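Local coordinates for protein probable fumarate reductase Ifc3 (Shewanella frigidimarina, PDB 1QO8) that catalyses the essentially unidirectional reduction of fumarate to succinate in vitro, using one FAD and four covalently bound c-type hemes per subunit, at residues Ala301-Val305 / Ala559-Asp565; Asp281-Val285 / Ile521-Phe525; Phe187-Met192 / Val204-Ala208. All coordinates share one frame; numbering follows the deposited sequence.

From the N terminus, contact 3 comes first and closes the shortest loop: the chain turns back after helix 184-194 so that helix 201-220 packs on it, with eleven residues between the segments. Contact 2 opens next, at 281-285, and contact 1 opens at 301-305 before contact 2 closes at 521-525; contact 1 closes last, at 559-565. These two therefore cross along the chain. They also touch in space, since strands 303-306 and 524-526 are neighbours in the parallel sheet of the FAD domain. Contact 2 ties that sheet to the four-stranded mixed sheet, and contact 1 ties it to the C-terminal helix 543-563. Contact 3 lies apart, its centre about 28 Å from that of contact 1.

Contact 1: Ala301-Val305 / Ala559-Asp565; sequences AKSVV and AAKHALD
Ser303 and His562 meet at the centre of this contact, where one hydroxyl does two jobs. Ser303 OG gives its proton to the carbonyl oxygen of Ala559 at 2.9 Å, arriving in the carbonyl plane on a lone pair, and it accepts from His562 ND1 at 3.1 Å. The second bond is bent, with an N-H...O angle of 139°, and OG sits somewhat off the imidazole plane. Ala559 O is gripped twice, because it also takes the regular helical bond from Ala563 N. The imidazole is held at both nitrogens: chi1 of 176° sets CG opposite the backbone N and turns the ring so that ND1 faces Ser303 OG, while NE2 bonds Asp522 OD1. Two donating nitrogens, one facing a carboxylate, would be consistent with a positively charged ring. With an alanine in place of Ser303, His562 ND1 would probably lose its acceptor and Ala559 O one of its two donors, leaving the imidazole held mainly from its far side.

Lys302 runs past the end of the helix. Its CD lies 3.3 Å from Ala563 O, and its NZ makes a long salt bridge, 3.9 Å, to OD2 of Asp565, the last residue modelled. Further up the strand the contact is apolar, with Val305 CG2 against Ala559 CB at 3.5 Å; Phe525 of the adjoining strand touches Ser303, Val305 and Ala559 alike. The helix segment runs almost antiparallel to strand 303-305, at 169° with the axes 8.3 Å apart. Here the C-terminal helix 543-563 lies on the parallel sheet of a Rossmann-type FAD-binding domain, the helix-on-sheet layering characteristic of that fold.

Contact 2: Asp281-Val285 / Ile521-Phe525; sequences DHSVV and IDGLF
The flat carboxylate of Asp522 meets Ser283 through one oxygen: Ser283 OG donates to Asp522 OD2, though the modelled 2.4 Å is too short to be trusted in detail. The other oxygen, OD1, faces His562 NE2 of the C-terminal helix. Asp522 CG stands opposite its backbone N (chi1 -174°), which carries the carboxylate across to the serine. The backbone joins the two segments as well, Val284 N donating to Asp522 O at 2.8 Å.

Asp522 and Gly523 are the central pair of a type II beta turn from Ile521 to Leu524, which leads into strand 524-526 of the FAD domain's parallel sheet; across from it, 281-285 enters strand 284-291 of the mixed sheet. The turn needs its glycine twice over. A side chain there would be jammed by the preceding carbonyl at these backbone angles, and its CB would run into Val284 O. Val284 CG2 packs against both Ile521 CG2, at 3.9 Å, and Leu524 CG, at 3.8 Å, while Val304 and Ile347 also pack on this valine.

Contact 3: Phe187-Met192 / Val204-Ala208; sequences FIEDAM and VTILA
Phe187 points its ring at Ala208 because chi1 of -174° places CG opposite the backbone N, and the aromatic face then lies over the second helix. Ala208 CA sits above that face, 3.9 Å from the ring centroid and offset toward the rim, in a CH-pi contact; its CB is 3.5 Å from Phe187 CD1. Leu207 comes to the same ring from another direction, its CD2 near the ring plane at the edge, 3.9 Å from CE1. Ile188 reaches the methyl of Ala208 from a direction roughly at right angles to the ring's approach: with chi1 of -66° its CG1 presses on Ala208 CB at 3.4 Å, tighter than usual for two carbons, and CD1 reaches on to the backbone of Thr205. That methyl thus meets both an aromatic and a branched side chain.

Val204 meets the next turn of helix 184-194. Its two methyls part company, CG1 lying 3.7 Å from Ala191 CB and CG2 lying 3.9 Å from Met192 SD. The joint between the helices is apolar; the one hydroxyl at its margin, Thr205 OG1, bonds back to Ile201 O in its own helix.

The short segments cross at 132° with their axes 9.2 Å apart. Phe187 and Ala191 also touch Asn543, at the start of helix 543-563, and the side chain of Leu207 lies about 9 Å from the bound FAD. This is a pair of consecutive helices, 184-194 and 201-220, packed through Phe187, Met192 and small or branched aliphatic residues, within the flavoprotein region and beside the flavin site.

Contact 1: Ala301-Val305 / Ala559-Asp565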
ATOM      1  N   ALA A 301     -25.836  -8.365 -11.425  1.00 49.34           N
ATOM      2  CA  ALA A 301     -26.451  -7.498 -10.423  1.00 52.30           C
ATOM      3  C   ALA A 301     -26.186  -6.076 -10.922  1.00 51.02           C
ATOM      4  O   ALA A 301     -25.093  -5.892 -11.462  1.00 51.19           O
ATOM      5  CB  ALA A 301     -25.728  -7.729  -9.077  1.00 50.48           C
ATOM      6  N   LYS A 302     -27.143  -5.194 -10.752  1.00 50.80           N
ATOM      7  CA  LYS A 302     -26.918  -3.808 -11.037  1.00 54.79           C
ATOM      8  C   LYS A 302     -26.073  -3.157  -9.937  1.00 54.13           C
ATOM      9  O   LYS A 302     -25.383  -2.205 -10.294  1.00 50.35           O
ATOM     10  CB  LYS A 302     -28.236  -3.039 -11.176  1.00 59.61           C
ATOM     11  CG  LYS A 302     -28.969  -3.409 -12.478  1.00 65.47           C
ATOM     12  CD  LYS A 302     -30.284  -2.586 -12.603  1.00 69.64           C
ATOM     13  CE  LYS A 302     -30.615  -2.285 -14.076  1.00 69.79           C
ATOM     14  NZ  LYS A 302     -31.145  -0.893 -14.284  1.00 70.51           N
ATOM     15  N   SER A 303     -26.203  -3.591  -8.653  1.00 51.11           N
ATOM     16  CA  SER A 303     -25.250  -3.055  -7.665  1.00 49.45           C
ATOM     17  C   SER A 303     -24.656  -4.173  -6.785  1.00 48.23           C
ATOM     18  O   SER A 303     -25.282  -5.192  -6.457  1.00 47.88           O
ATOM     19  CB  SER A 303     -25.970  -2.073  -6.806  1.00 48.72           C
ATOM     20  OG  SER A 303     -26.353  -0.881  -7.402  1.00 54.80           O
ATOM     21  N   VAL A 304     -23.412  -4.038  -6.420  1.00 47.11           N
ATOM     22  CA  VAL A 304     -22.593  -4.943  -5.633  1.00 44.03           C
ATOM     23  C   VAL A 304     -22.029  -4.095  -4.475  1.00 47.32           C
ATOM     24  O   VAL A 304     -21.534  -2.989  -4.652  1.00 44.06           O
ATOM     25  CB  VAL A 304     -21.452  -5.552  -6.431  1.00 47.34           C
ATOM     26  CG1 VAL A 304     -20.705  -6.570  -5.544  1.00 44.93           C
ATOM     27  CG2 VAL A 304     -21.915  -6.337  -7.674  1.00 45.21           C
ATOM     28  N   VAL A 305     -22.277  -4.520  -3.237  1.00 46.69           N
ATOM     29  CA  VAL A 305     -21.827  -3.811  -2.026  1.00 44.55           C
ATOM     30  C   VAL A 305     -20.771  -4.697  -1.347  1.00 43.38           C
ATOM     31  O   VAL A 305     -21.073  -5.847  -0.991  1.00 42.77           O
ATOM     32  CB  VAL A 305     -23.002  -3.603  -1.068  1.00 42.56           C
ATOM     33  CG1 VAL A 305     -22.585  -2.952   0.266  1.00 41.88           C
ATOM     34  CG2 VAL A 305     -24.185  -2.840  -1.659  1.00 39.63           C
ATOM     35  N   ALA A 559     -27.001   1.650  -3.051  1.00 52.52           N
ATOM     36  CA  ALA A 559     -27.018   0.501  -3.927  1.00 52.87           C
ATOM     37  C   ALA A 559     -28.413   0.295  -4.535  1.00 53.29           C
ATOM     38  O   ALA A 559     -28.504  -0.090  -5.702  1.00 51.82           O
ATOM     39  CB  ALA A 559     -26.595  -0.770  -3.209  1.00 52.08           C
ATOM     40  N   ALA A 560     -29.468   0.451  -3.737  1.00 53.75           N
ATOM     41  CA  ALA A 560     -30.824   0.127  -4.154  1.00 53.49           C
ATOM     42  C   ALA A 560     -31.336   1.209  -5.114  1.00 54.14           C
ATOM     43  O   ALA A 560     -31.892   0.885  -6.163  1.00 50.93           O
ATOM     44  CB  ALA A 560     -31.800  -0.018  -3.002  1.00 51.90           C
ATOM     45  N   LYS A 561     -31.070   2.445  -4.746  1.00 54.62           N
ATOM     46  CA  LYS A 561     -31.414   3.604  -5.548  1.00 59.89           C
ATOM     47  C   LYS A 561     -30.793   3.498  -6.940  1.00 61.19           C
ATOM     48  O   LYS A 561     -31.441   3.732  -7.974  1.00 58.49           O
ATOM     49  CB  LYS A 561     -31.031   4.898  -4.814  1.00 61.26           C
ATOM     50  CG  LYS A 561     -32.196   5.484  -4.044  1.00 64.35           C
ATOM     51  CD  LYS A 561     -31.995   6.411  -2.873  1.00 67.50           C
ATOM     52  CE  LYS A 561     -31.176   7.659  -3.099  1.00 69.37           C
ATOM     53  NZ  LYS A 561     -31.103   8.582  -1.921  1.00 69.70           N
ATOM     54  N   HIS A 562     -29.561   2.961  -7.014  1.00 60.38           N
ATOM     55  CA  HIS A 562     -28.876   2.871  -8.293  1.00 58.55           C
ATOM     56  C   HIS A 562     -29.421   1.711  -9.103  1.00 61.82           C
ATOM     57  O   HIS A 562     -29.408   1.758 -10.339  1.00 61.18           O
ATOM     58  CB  HIS A 562     -27.382   2.705  -8.028  1.00 56.68           C
ATOM     59  CG  HIS A 562     -26.560   2.493  -9.264  1.00 55.32           C
ATOM     60  ND1 HIS A 562     -26.276   1.211  -9.745  1.00 54.61           N
ATOM     61  CD2 HIS A 562     -26.007   3.374 -10.107  1.00 52.75           C
ATOM     62  CE1 HIS A 562     -25.517   1.355 -10.807  1.00 54.87           C
ATOM     63  NE2 HIS A 562     -25.330   2.653 -11.037  1.00 54.35           N
ATOM     64  N   ALA A 563     -29.891   0.653  -8.434  1.00 62.26           N
ATOM     65  CA  ALA A 563     -30.487  -0.472  -9.126  1.00 64.69           C
ATOM     66  C   ALA A 563     -31.881  -0.192  -9.678  1.00 66.32           C
ATOM     67  O   ALA A 563     -32.240  -0.662 -10.733  1.00 66.50           O
ATOM     68  CB  ALA A 563     -30.613  -1.696  -8.225  1.00 63.68           C
ATOM     69  N   LEU A 564     -32.704   0.423  -8.852  1.00 70.60           N
ATOM     70  CA  LEU A 564     -34.007   0.911  -9.297  1.00 75.14           C
ATOM     71  C   LEU A 564     -33.637   2.248  -9.874  1.00 79.09           C
ATOM     72  O   LEU A 564     -32.399   2.392 -10.030  1.00 83.04           O
ATOM     73  CB  LEU A 564     -34.818   1.212  -8.042  1.00 72.61           C
ATOM     74  CG  LEU A 564     -34.847  -0.050  -7.184  1.00 71.82           C
ATOM     75  CD1 LEU A 564     -35.325   0.230  -5.777  1.00 71.12           C
ATOM     76  CD2 LEU A 564     -35.674  -1.114  -7.873  1.00 72.74           C
ATOM     77  N   ASP A 565     -34.509   3.212 -10.031  1.00 82.26           N
ATOM     78  CA  ASP A 565     -33.855   4.496 -10.398  1.00 85.60           C
ATOM     79  C   ASP A 565     -34.838   5.278 -11.239  1.00 85.97           C
ATOM     80  O   ASP A 565     -35.439   6.312 -10.898  1.00 88.16           O
ATOM     81  CB  ASP A 565     -32.593   4.346 -11.234  1.00 86.75           C
ATOM     82  CG  ASP A 565     -32.483   3.725 -12.606  1.00 88.48           C
ATOM     83  OD1 ASP A 565     -33.227   4.292 -13.434  1.00 89.42           O
ATOM     84  OD2 ASP A 565     -31.778   2.753 -12.962  1.00 89.21           O
TER

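Contact 2: Asp281-Val285 / Ile521-Phe525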
ATOM      1  N   ASP A 281     -18.004  -0.955 -20.396  1.00 72.17           N
ATOM      2  CA  ASP A 281     -17.931   0.466 -20.031  1.00 74.78           C
ATOM      3  C   ASP A 281     -17.488   0.651 -18.588  1.00 72.28           C
ATOM      4  O   ASP A 281     -17.991   1.533 -17.901  1.00 71.30           O
ATOM      5  CB  ASP A 281     -19.231   1.243 -20.308  1.00 78.37           C
ATOM      6  CG  ASP A 281     -19.047   2.744 -20.364  1.00 82.26           C
ATOM      7  OD1 ASP A 281     -18.034   3.272 -19.828  1.00 84.78           O
ATOM      8  OD2 ASP A 281     -19.858   3.496 -20.945  1.00 84.08           O
ATOM      9  N   HIS A 282     -16.540  -0.115 -18.060  1.00 70.29           N
ATOM     10  CA  HIS A 282     -16.069   0.060 -16.695  1.00 68.02           C
ATOM     11  C   HIS A 282     -17.184  -0.033 -15.649  1.00 63.26           C
ATOM     12  O   HIS A 282     -17.117   0.691 -14.670  1.00 61.55           O
ATOM     13  CB  HIS A 282     -15.369   1.415 -16.515  1.00 71.82           C
ATOM     14  CG  HIS A 282     -14.079   1.455 -17.269  1.00 75.86           C
ATOM     15  ND1 HIS A 282     -13.875   2.362 -18.291  1.00 77.49           N
ATOM     16  CD2 HIS A 282     -12.962   0.693 -17.187  1.00 77.23           C
ATOM     17  CE1 HIS A 282     -12.674   2.180 -18.798  1.00 78.24           C
ATOM     18  NE2 HIS A 282     -12.112   1.168 -18.161  1.00 78.48           N
ATOM     19  N   SER A 283     -18.173  -0.879 -15.848  1.00 58.16           N
ATOM     20  CA  SER A 283     -19.292  -1.002 -14.952  1.00 56.22           C
ATOM     21  C   SER A 283     -19.214  -2.351 -14.235  1.00 54.10           C
ATOM     22  O   SER A 283     -18.944  -3.317 -14.939  1.00 52.15           O
ATOM     23  CB  SER A 283     -20.653  -0.969 -15.661  1.00 57.40           C
ATOM     24  OG  SER A 283     -21.069   0.380 -15.722  1.00 59.58           O
ATOM     25  N   VAL A 284     -19.408  -2.321 -12.916  1.00 52.83           N
ATOM     26  CA  VAL A 284     -19.471  -3.611 -12.218  1.00 51.85           C
ATOM     27  C   VAL A 284     -20.864  -4.156 -12.512  1.00 49.69           C
ATOM     28  O   VAL A 284     -21.805  -3.377 -12.324  1.00 49.03           O
ATOM     29  CB  VAL A 284     -19.277  -3.510 -10.687  1.00 50.78           C
ATOM     30  CG1 VAL A 284     -19.622  -4.829 -10.015  1.00 48.82           C
ATOM     31  CG2 VAL A 284     -17.852  -3.096 -10.391  1.00 50.66           C
ATOM     32  N   VAL A 285     -20.904  -5.391 -12.973  1.00 49.01           N
ATOM     33  CA  VAL A 285     -22.204  -5.982 -13.295  1.00 50.74           C
ATOM     34  C   VAL A 285     -22.399  -7.340 -12.633  1.00 49.57           C
ATOM     35  O   VAL A 285     -23.382  -7.973 -13.030  1.00 50.75           O
ATOM     36  CB  VAL A 285     -22.400  -6.185 -14.812  1.00 50.84           C
ATOM     37  CG1 VAL A 285     -22.521  -4.835 -15.526  1.00 52.68           C
ATOM     38  CG2 VAL A 285     -21.300  -7.030 -15.443  1.00 51.12           C
ATOM     39  N   ILE A 521     -17.064   4.132  -9.096  1.00 53.96           N
ATOM     40  CA  ILE A 521     -17.152   3.048 -10.081  1.00 51.91           C
ATOM     41  C   ILE A 521     -18.640   2.674 -10.121  1.00 53.96           C
ATOM     42  O   ILE A 521     -19.273   2.549  -9.049  1.00 50.49           O
ATOM     43  CB  ILE A 521     -16.332   1.845  -9.631  1.00 52.43           C
ATOM     44  CG1 ILE A 521     -14.842   2.208  -9.585  1.00 52.07           C
ATOM     45  CG2 ILE A 521     -16.631   0.626 -10.486  1.00 50.69           C
ATOM     46  CD1 ILE A 521     -13.940   1.173  -8.954  1.00 52.14           C
ATOM     47  N   ASP A 522     -19.173   2.681 -11.326  1.00 51.65           N
ATOM     48  CA  ASP A 522     -20.551   2.414 -11.632  1.00 53.17           C
ATOM     49  C   ASP A 522     -20.994   1.021 -11.196  1.00 51.95           C
ATOM     50  O   ASP A 522     -20.478   0.027 -11.710  1.00 50.04           O
ATOM     51  CB  ASP A 522     -20.732   2.491 -13.190  1.00 56.80           C
ATOM     52  CG  ASP A 522     -22.230   2.359 -13.498  1.00 59.82           C
ATOM     53  OD1 ASP A 522     -23.009   3.196 -13.006  1.00 60.10           O
ATOM     54  OD2 ASP A 522     -22.580   1.380 -14.192  1.00 60.84           O
ATOM     55  N   GLY A 523     -21.927   0.908 -10.272  1.00 52.52           N
ATOM     56  CA  GLY A 523     -22.336  -0.428  -9.785  1.00 51.78           C
ATOM     57  C   GLY A 523     -21.676  -0.870  -8.477  1.00 51.40           C
ATOM     58  O   GLY A 523     -22.071  -1.959  -7.973  1.00 52.18           O
ATOM     59  N   LEU A 524     -20.663  -0.220  -7.942  1.00 49.68           N
ATOM     60  CA  LEU A 524     -19.856  -0.759  -6.827  1.00 49.55           C
ATOM     61  C   LEU A 524     -19.929   0.095  -5.557  1.00 48.06           C
ATOM     62  O   LEU A 524     -19.691   1.293  -5.605  1.00 43.96           O
ATOM     63  CB  LEU A 524     -18.371  -0.845  -7.155  1.00 48.20           C
ATOM     64  CG  LEU A 524     -17.505  -2.014  -6.729  1.00 50.82           C
ATOM     65  CD1 LEU A 524     -16.078  -1.645  -6.385  1.00 47.24           C
ATOM     66  CD2 LEU A 524     -18.049  -2.961  -5.677  1.00 48.19           C
ATOM     67  N   PHE A 525     -20.325  -0.459  -4.414  1.00 46.89           N
ATOM     68  CA  PHE A 525     -20.444   0.282  -3.141  1.00 46.50           C
ATOM     69  C   PHE A 525     -19.699  -0.471  -2.038  1.00 44.41           C
ATOM     70  O   PHE A 525     -19.388  -1.646  -2.234  1.00 46.21           O
ATOM     71  CB  PHE A 525     -21.914   0.461  -2.738  1.00 45.30           C
ATOM     72  CG  PHE A 525     -22.731   1.184  -3.804  1.00 47.57           C
ATOM     73  CD1 PHE A 525     -23.261   0.465  -4.873  1.00 47.95           C
ATOM     74  CD2 PHE A 525     -22.884   2.539  -3.763  1.00 47.37           C
ATOM     75  CE1 PHE A 525     -23.940   1.118  -5.875  1.00 50.25           C
ATOM     76  CE2 PHE A 525     -23.579   3.210  -4.778  1.00 51.83           C
ATOM     77  CZ  PHE A 525     -24.127   2.479  -5.831  1.00 46.89           C
TER

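Contact 3: Phe187-Met192 / Val204-Ala208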
ATOM      1  N   PHE A 187     -17.672  14.659  19.054  1.00 51.17           N
ATOM      2  CA  PHE A 187     -17.512  13.332  18.403  1.00 50.78           C
ATOM      3  C   PHE A 187     -16.548  13.451  17.219  1.00 48.69           C
ATOM      4  O   PHE A 187     -15.623  12.662  17.010  1.00 46.47           O
ATOM      5  CB  PHE A 187     -18.898  12.837  17.938  1.00 48.25           C
ATOM      6  CG  PHE A 187     -18.960  11.442  17.376  1.00 49.75           C
ATOM      7  CD1 PHE A 187     -18.218  11.061  16.272  1.00 49.61           C
ATOM      8  CD2 PHE A 187     -19.737  10.469  17.971  1.00 49.90           C
ATOM      9  CE1 PHE A 187     -18.259   9.768  15.762  1.00 52.17           C
ATOM     10  CE2 PHE A 187     -19.789   9.166  17.475  1.00 51.44           C
ATOM     11  CZ  PHE A 187     -19.032   8.797  16.378  1.00 49.26           C
ATOM     12  N   ILE A 188     -16.817  14.440  16.352  1.00 49.10           N
ATOM     13  CA  ILE A 188     -15.979  14.692  15.181  1.00 50.02           C
ATOM     14  C   ILE A 188     -14.553  14.971  15.518  1.00 50.70           C
ATOM     15  O   ILE A 188     -13.692  14.180  15.085  1.00 49.73           O
ATOM     16  CB  ILE A 188     -16.596  15.760  14.269  1.00 49.60           C
ATOM     17  CG1 ILE A 188     -17.894  15.181  13.690  1.00 44.22           C
ATOM     18  CG2 ILE A 188     -15.705  16.221  13.120  1.00 49.52           C
ATOM     19  CD1 ILE A 188     -18.793  16.298  13.154  1.00 46.84           C
ATOM     20  N   GLU A 189     -14.263  15.932  16.406  1.00 52.68           N
ATOM     21  CA  GLU A 189     -12.905  16.222  16.816  1.00 52.10           C
ATOM     22  C   GLU A 189     -12.201  15.054  17.488  1.00 52.93           C
ATOM     23  O   GLU A 189     -10.986  14.816  17.369  1.00 48.07           O
ATOM     24  CB  GLU A 189     -12.965  17.361  17.852  1.00 58.40           C
ATOM     25  CG  GLU A 189     -13.460  18.705  17.392  1.00 62.74           C
ATOM     26  CD  GLU A 189     -13.584  19.731  18.512  1.00 67.47           C
ATOM     27  OE1 GLU A 189     -13.063  19.592  19.654  1.00 69.89           O
ATOM     28  OE2 GLU A 189     -14.241  20.756  18.212  1.00 68.92           O
ATOM     29  N   ASP A 190     -12.936  14.352  18.394  1.00 51.14           N
ATOM     30  CA  ASP A 190     -12.347  13.207  19.069  1.00 48.90           C
ATOM     31  C   ASP A 190     -11.861  12.175  18.065  1.00 46.99           C
ATOM     32  O   ASP A 190     -10.797  11.554  18.208  1.00 46.62           O
ATOM     33  CB  ASP A 190     -13.402  12.554  20.003  1.00 51.40           C
ATOM     34  CG  ASP A 190     -13.707  13.296  21.306  1.00 53.90           C
ATOM     35  OD1 ASP A 190     -13.189  14.389  21.590  1.00 52.62           O
ATOM     36  OD2 ASP A 190     -14.538  12.819  22.128  1.00 51.84           O
ATOM     37  N   ALA A 191     -12.703  11.875  17.064  1.00 46.67           N
ATOM     38  CA  ALA A 191     -12.298  10.929  16.024  1.00 47.13           C
ATOM     39  C   ALA A 191     -11.075  11.449  15.256  1.00 48.78           C
ATOM     40  O   ALA A 191     -10.129  10.715  14.902  1.00 47.21           O
ATOM     41  CB  ALA A 191     -13.484  10.664  15.059  1.00 45.57           C
ATOM     42  N   MET A 192     -11.124  12.740  14.897  1.00 49.39           N
ATOM     43  CA  MET A 192     -10.066  13.285  14.020  1.00 51.45           C
ATOM     44  C   MET A 192      -8.718  13.192  14.697  1.00 51.06           C
ATOM     45  O   MET A 192      -7.663  12.852  14.181  1.00 50.29           O
ATOM     46  CB  MET A 192     -10.425  14.713  13.584  1.00 49.72           C
ATOM     47  CG  MET A 192     -11.626  14.725  12.632  1.00 49.44           C
ATOM     48  SD  MET A 192     -11.313  13.936  11.042  1.00 53.64           S
ATOM     49  CE  MET A 192      -9.892  14.896  10.467  1.00 50.84           C
ATOM     50  N   VAL A 204     -16.253  11.296   8.610  1.00 45.08           N
ATOM     51  CA  VAL A 204     -16.350  11.458  10.049  1.00 47.70           C
ATOM     52  C   VAL A 204     -17.592  12.225  10.466  1.00 51.60           C
ATOM     53  O   VAL A 204     -18.215  11.851  11.475  1.00 49.20           O
ATOM     54  CB  VAL A 204     -15.086  12.075  10.680  1.00 46.00           C
ATOM     55  CG1 VAL A 204     -15.138  12.191  12.183  1.00 44.17           C
ATOM     56  CG2 VAL A 204     -13.929  11.123  10.318  1.00 43.86           C
ATOM     57  N   THR A 205     -17.877  13.325   9.751  1.00 51.18           N
ATOM     58  CA  THR A 205     -19.076  14.115   9.988  1.00 51.51           C
ATOM     59  C   THR A 205     -20.367  13.342   9.820  1.00 50.51           C
ATOM     60  O   THR A 205     -21.241  13.392  10.690  1.00 50.63           O
ATOM     61  CB  THR A 205     -19.037  15.374   9.038  1.00 50.44           C
ATOM     62  OG1 THR A 205     -17.849  16.101   9.420  1.00 50.76           O
ATOM     63  CG2 THR A 205     -20.249  16.255   9.205  1.00 48.13           C
ATOM     64  N   ILE A 206     -20.547  12.600   8.753  1.00 51.27           N
ATOM     65  CA  ILE A 206     -21.660  11.672   8.571  1.00 52.04           C
ATOM     66  C   ILE A 206     -21.739  10.595   9.646  1.00 51.83           C
ATOM     67  O   ILE A 206     -22.844  10.299  10.151  1.00 48.51           O
ATOM     68  CB  ILE A 206     -21.557  10.992   7.201  1.00 53.19           C
ATOM     69  CG1 ILE A 206     -21.834  12.130   6.173  1.00 54.13           C
ATOM     70  CG2 ILE A 206     -22.492   9.819   7.020  1.00 52.28           C
ATOM     71  CD1 ILE A 206     -21.861  11.696   4.741  1.00 54.31           C
ATOM     72  N   LEU A 207     -20.573  10.036   9.972  1.00 49.01           N
ATOM     73  CA  LEU A 207     -20.501   9.095  11.077  1.00 51.27           C
ATOM     74  C   LEU A 207     -21.126   9.730  12.332  1.00 50.48           C
ATOM     75  O   LEU A 207     -22.079   9.158  12.851  1.00 48.77           O
ATOM     76  CB  LEU A 207     -19.075   8.617  11.402  1.00 48.70           C
ATOM     77  CG  LEU A 207     -19.046   7.551  12.492  1.00 51.11           C
ATOM     78  CD1 LEU A 207     -19.802   6.333  11.998  1.00 51.77           C
ATOM     79  CD2 LEU A 207     -17.604   7.162  12.892  1.00 49.70           C
ATOM     80  N   ALA A 208     -20.643  10.898  12.741  1.00 49.59           N
ATOM     81  CA  ALA A 208     -21.147  11.584  13.914  1.00 50.51           C
ATOM     82  C   ALA A 208     -22.637  11.896  13.770  1.00 52.42           C
ATOM     83  O   ALA A 208     -23.427  11.590  14.651  1.00 50.44           O
ATOM     84  CB  ALA A 208     -20.421  12.908  14.204  1.00 45.33           C
TER